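Local coordinates for putative TetR-family transcriptional regulator (Streptomyces coelicolor, PDB 2HXO), which probably binds operator DNA through an N-terminal helix-turn-helix as a TetR-type regulator of transcription, probably as a dimer paired through helices of the C-terminal domain, at the interface of chains A and B. Sequence-based numbering; all coordinates share one arbitrary frame. Chains: chain A/B, Putative TetR-family transcriptional regulator.

The interface of chains A and B. Residues chain A 156, 160, 212, 217, 220-221, 224; chain B 147-149, 151-152, 155.
Helices 146-166 and 214-230 of chain A pack against helix 146-167 of chain B in part of the two-fold helical interface, probably the dimer interface usual for TetR regulators. Its polar centre is A:Gln217, whose CG lies anti to the backbone N (chi1 174°) and whose chain bends at chi2 (59°), bringing the amide over B:Ser151 CB. NE2 donates to the main-chain carbonyl B:Thr148 O at 3.2 Å, on a lone pair, while OE1 accepts from A:His212 NE2 at 3.3 Å; an amide suits this place because it donates and accepts at once. A leucine here, having no amide, would be likely to loosen the bridging water and leave the A:His212 ring less firmly held.

That water joins the subunits, 2.7 Å from A:Gln217 NE2. It also bonds A:Tyr156 OH, in the phenol plane, and B:His155 ND1; both side chains can bond water while their rings pack. The imidazole of B:His155 lies against A:Ala160, small enough to make room (ND1 to CB 3.9 Å), and its CE1 faces A:Gln217 CG.

A:His212, probably steadied by the glutamine bond in its ring plane, turns one face to the rim of B:Phe147, edge-to-face with planes 74° apart.

Small side chains let the helices approach. B:Thr148 CG2 meets A:Ala220 CB at 3.7 Å, and B:Ala152 CB, opposite A:Gly221, touches A:Leu224 CD2. B:Ser151 OG, anti to the carbonyl carbon, turns back to its own helix, donating to B:Phe147 O at 3.0 Å from above the carbonyl plane.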
ATOM      1  N   TYR A 156      -1.147   4.651  -5.160  1.00 43.97           N
ATOM      2  CA  TYR A 156      -1.727   3.502  -5.832  1.00 42.05           C
ATOM      3  C   TYR A 156      -0.643   2.453  -6.063  1.00 41.79           C
ATOM      4  O   TYR A 156      -0.830   1.271  -5.780  1.00 40.69           O
ATOM      5  CB  TYR A 156      -2.337   3.872  -7.179  1.00 40.43           C
ATOM      6  CG  TYR A 156      -2.728   2.626  -7.918  1.00 40.11           C
ATOM      7  CD1 TYR A 156      -3.912   1.956  -7.613  1.00 40.61           C
ATOM      8  CD2 TYR A 156      -1.847   2.036  -8.833  1.00 39.46           C
ATOM      9  CE1 TYR A 156      -4.210   0.720  -8.197  1.00 42.08           C
ATOM     10  CE2 TYR A 156      -2.130   0.805  -9.415  1.00 40.54           C
ATOM     11  CZ  TYR A 156      -3.309   0.156  -9.098  1.00 41.29           C
ATOM     12  OH  TYR A 156      -3.599  -1.038  -9.713  1.00 44.85           O
ATOM     13  N   ALA A 160      -0.747  -1.487  -4.551  1.00 50.77           N
ATOM     14  CA  ALA A 160      -0.852  -2.698  -5.356  1.00 50.40           C
ATOM     15  C   ALA A 160       0.472  -3.467  -5.288  1.00 50.95           C
ATOM     16  O   ALA A 160       0.484  -4.672  -5.031  1.00 51.11           O
ATOM     17  CB  ALA A 160      -1.200  -2.345  -6.800  1.00 49.19           C
ATOM     18  N   HIS A 212      -6.848 -14.819 -12.201  1.00 68.39           N
ATOM     19  CA  HIS A 212      -6.749 -13.371 -12.191  1.00 66.78           C
ATOM     20  C   HIS A 212      -5.270 -13.013 -12.157  1.00 64.27           C
ATOM     21  O   HIS A 212      -4.564 -13.383 -11.221  1.00 64.70           O
ATOM     22  CB  HIS A 212      -7.462 -12.813 -10.955  1.00 68.56           C
ATOM     23  CG  HIS A 212      -7.029 -11.431 -10.575  1.00 70.48           C
ATOM     24  ND1 HIS A 212      -6.220 -11.179  -9.486  1.00 70.72           N
ATOM     25  CD2 HIS A 212      -7.269 -10.229 -11.153  1.00 70.87           C
ATOM     26  CE1 HIS A 212      -5.983  -9.880  -9.409  1.00 71.53           C
ATOM     27  NE2 HIS A 212      -6.609  -9.283 -10.408  1.00 70.84           N
ATOM     28  N   GLN A 217      -3.794  -6.590 -13.482  1.00 39.98           N
ATOM     29  CA  GLN A 217      -4.663  -5.852 -12.586  1.00 39.77           C
ATOM     30  C   GLN A 217      -3.949  -4.535 -12.274  1.00 39.07           C
ATOM     31  O   GLN A 217      -4.529  -3.451 -12.373  1.00 40.42           O
ATOM     32  CB  GLN A 217      -4.879  -6.642 -11.291  1.00 40.47           C
ATOM     33  CG  GLN A 217      -5.664  -5.872 -10.238  1.00 43.12           C
ATOM     34  CD  GLN A 217      -7.023  -5.463 -10.754  1.00 44.68           C
ATOM     35  OE1 GLN A 217      -7.793  -6.312 -11.200  1.00 44.44           O
ATOM     36  NE2 GLN A 217      -7.327  -4.156 -10.706  1.00 45.46           N
ATOM     37  N   ALA A 220      -4.074  -2.089 -15.065  1.00 37.63           N
ATOM     38  CA  ALA A 220      -5.441  -1.611 -15.290  1.00 36.57           C
ATOM     39  C   ALA A 220      -5.772  -0.555 -14.240  1.00 36.08           C
ATOM     40  O   ALA A 220      -6.376   0.475 -14.556  1.00 37.30           O
ATOM     41  CB  ALA A 220      -6.433  -2.765 -15.199  1.00 35.46           C
ATOM     42  N   GLY A 221      -5.363  -0.804 -12.998  1.00 35.03           N
ATOM     43  CA  GLY A 221      -5.618   0.153 -11.929  1.00 35.37           C
ATOM     44  C   GLY A 221      -4.907   1.479 -12.167  1.00 36.33           C
ATOM     45  O   GLY A 221      -5.495   2.549 -11.983  1.00 36.42           O
ATOM     46  N   LEU A 224      -6.660   3.350 -14.772  1.00 29.68           N
ATOM     47  CA  LEU A 224      -7.882   3.922 -14.205  1.00 31.20           C
ATOM     48  C   LEU A 224      -7.540   5.259 -13.515  1.00 29.26           C
ATOM     49  O   LEU A 224      -8.240   6.253 -13.680  1.00 28.00           O
ATOM     50  CB  LEU A 224      -8.457   2.948 -13.174  1.00 33.02           C
ATOM     51  CG  LEU A 224      -9.911   2.504 -13.257  1.00 33.86           C
ATOM     52  CD1 LEU A 224     -10.415   2.514 -14.690  1.00 31.00           C
ATOM     53  CD2 LEU A 224     -10.008   1.119 -12.630  1.00 33.77           C
TER
ATOM     54  N   PHE B 147     -14.651  -6.634 -11.247  1.00 44.66           N
ATOM     55  CA  PHE B 147     -13.549  -7.088 -10.415  1.00 44.09           C
ATOM     56  C   PHE B 147     -12.397  -6.096 -10.469  1.00 42.86           C
ATOM     57  O   PHE B 147     -11.806  -5.737  -9.453  1.00 43.62           O
ATOM     58  CB  PHE B 147     -13.082  -8.462 -10.915  1.00 45.70           C
ATOM     59  CG  PHE B 147     -12.074  -9.113 -10.038  1.00 47.49           C
ATOM     60  CD1 PHE B 147     -12.456  -9.673  -8.827  1.00 49.03           C
ATOM     61  CD2 PHE B 147     -10.732  -9.099 -10.376  1.00 48.42           C
ATOM     62  CE1 PHE B 147     -11.508 -10.206  -7.957  1.00 50.25           C
ATOM     63  CE2 PHE B 147      -9.779  -9.629  -9.512  1.00 49.01           C
ATOM     64  CZ  PHE B 147     -10.163 -10.180  -8.303  1.00 48.32           C
ATOM     65  N   THR B 148     -12.092  -5.657 -11.678  1.00 42.34           N
ATOM     66  CA  THR B 148     -11.004  -4.729 -11.919  1.00 42.76           C
ATOM     67  C   THR B 148     -11.209  -3.403 -11.203  1.00 40.31           C
ATOM     68  O   THR B 148     -10.315  -2.915 -10.519  1.00 40.60           O
ATOM     69  CB  THR B 148     -10.831  -4.489 -13.443  1.00 43.34           C
ATOM     70  OG1 THR B 148     -10.518  -5.739 -14.071  1.00 47.28           O
ATOM     71  CG2 THR B 148      -9.691  -3.516 -13.724  1.00 45.35           C
ATOM     72  N   ALA B 149     -12.388  -2.827 -11.363  1.00 39.42           N
ATOM     73  CA  ALA B 149     -12.703  -1.563 -10.723  1.00 39.31           C
ATOM     74  C   ALA B 149     -12.689  -1.707  -9.195  1.00 39.43           C
ATOM     75  O   ALA B 149     -12.156  -0.853  -8.489  1.00 39.25           O
ATOM     76  CB  ALA B 149     -14.063  -1.075 -11.194  1.00 38.91           C
ATOM     77  N   SER B 151     -11.101  -3.988  -7.317  1.00 38.49           N
ATOM     78  CA  SER B 151      -9.754  -4.261  -6.841  1.00 37.96           C
ATOM     79  C   SER B 151      -8.893  -3.014  -6.847  1.00 37.89           C
ATOM     80  O   SER B 151      -8.029  -2.849  -5.987  1.00 38.23           O
ATOM     81  CB  SER B 151      -9.092  -5.334  -7.712  1.00 39.77           C
ATOM     82  OG  SER B 151      -9.711  -6.597  -7.512  1.00 41.37           O
ATOM     83  N   ALA B 152      -9.119  -2.143  -7.829  1.00 37.59           N
ATOM     84  CA  ALA B 152      -8.350  -0.909  -7.943  1.00 36.98           C
ATOM     85  C   ALA B 152      -8.664  -0.017  -6.746  1.00 37.03           C
ATOM     86  O   ALA B 152      -7.767   0.568  -6.146  1.00 36.64           O
ATOM     87  CB  ALA B 152      -8.701  -0.186  -9.245  1.00 35.13           C
ATOM     88  N   HIS B 155      -6.949  -1.648  -3.693  1.00 44.57           N
ATOM     89  CA  HIS B 155      -5.510  -1.447  -3.696  1.00 44.94           C
ATOM     90  C   HIS B 155      -5.172   0.002  -3.408  1.00 43.88           C
ATOM     91  O   HIS B 155      -4.203   0.286  -2.713  1.00 45.04           O
ATOM     92  CB  HIS B 155      -4.926  -1.870  -5.042  1.00 46.45           C
ATOM     93  CG  HIS B 155      -4.970  -3.348  -5.270  1.00 49.91           C
ATOM     94  ND1 HIS B 155      -4.784  -3.918  -6.514  1.00 51.53           N
ATOM     95  CD2 HIS B 155      -5.160  -4.375  -4.408  1.00 50.45           C
ATOM     96  CE1 HIS B 155      -4.858  -5.234  -6.403  1.00 51.93           C
ATOM     97  NE2 HIS B 155      -5.084  -5.537  -5.137  1.00 52.08           N
TER
HETATM   98  O   HOH W   1      -5.507  -2.901  -9.132  1.00 40.52           O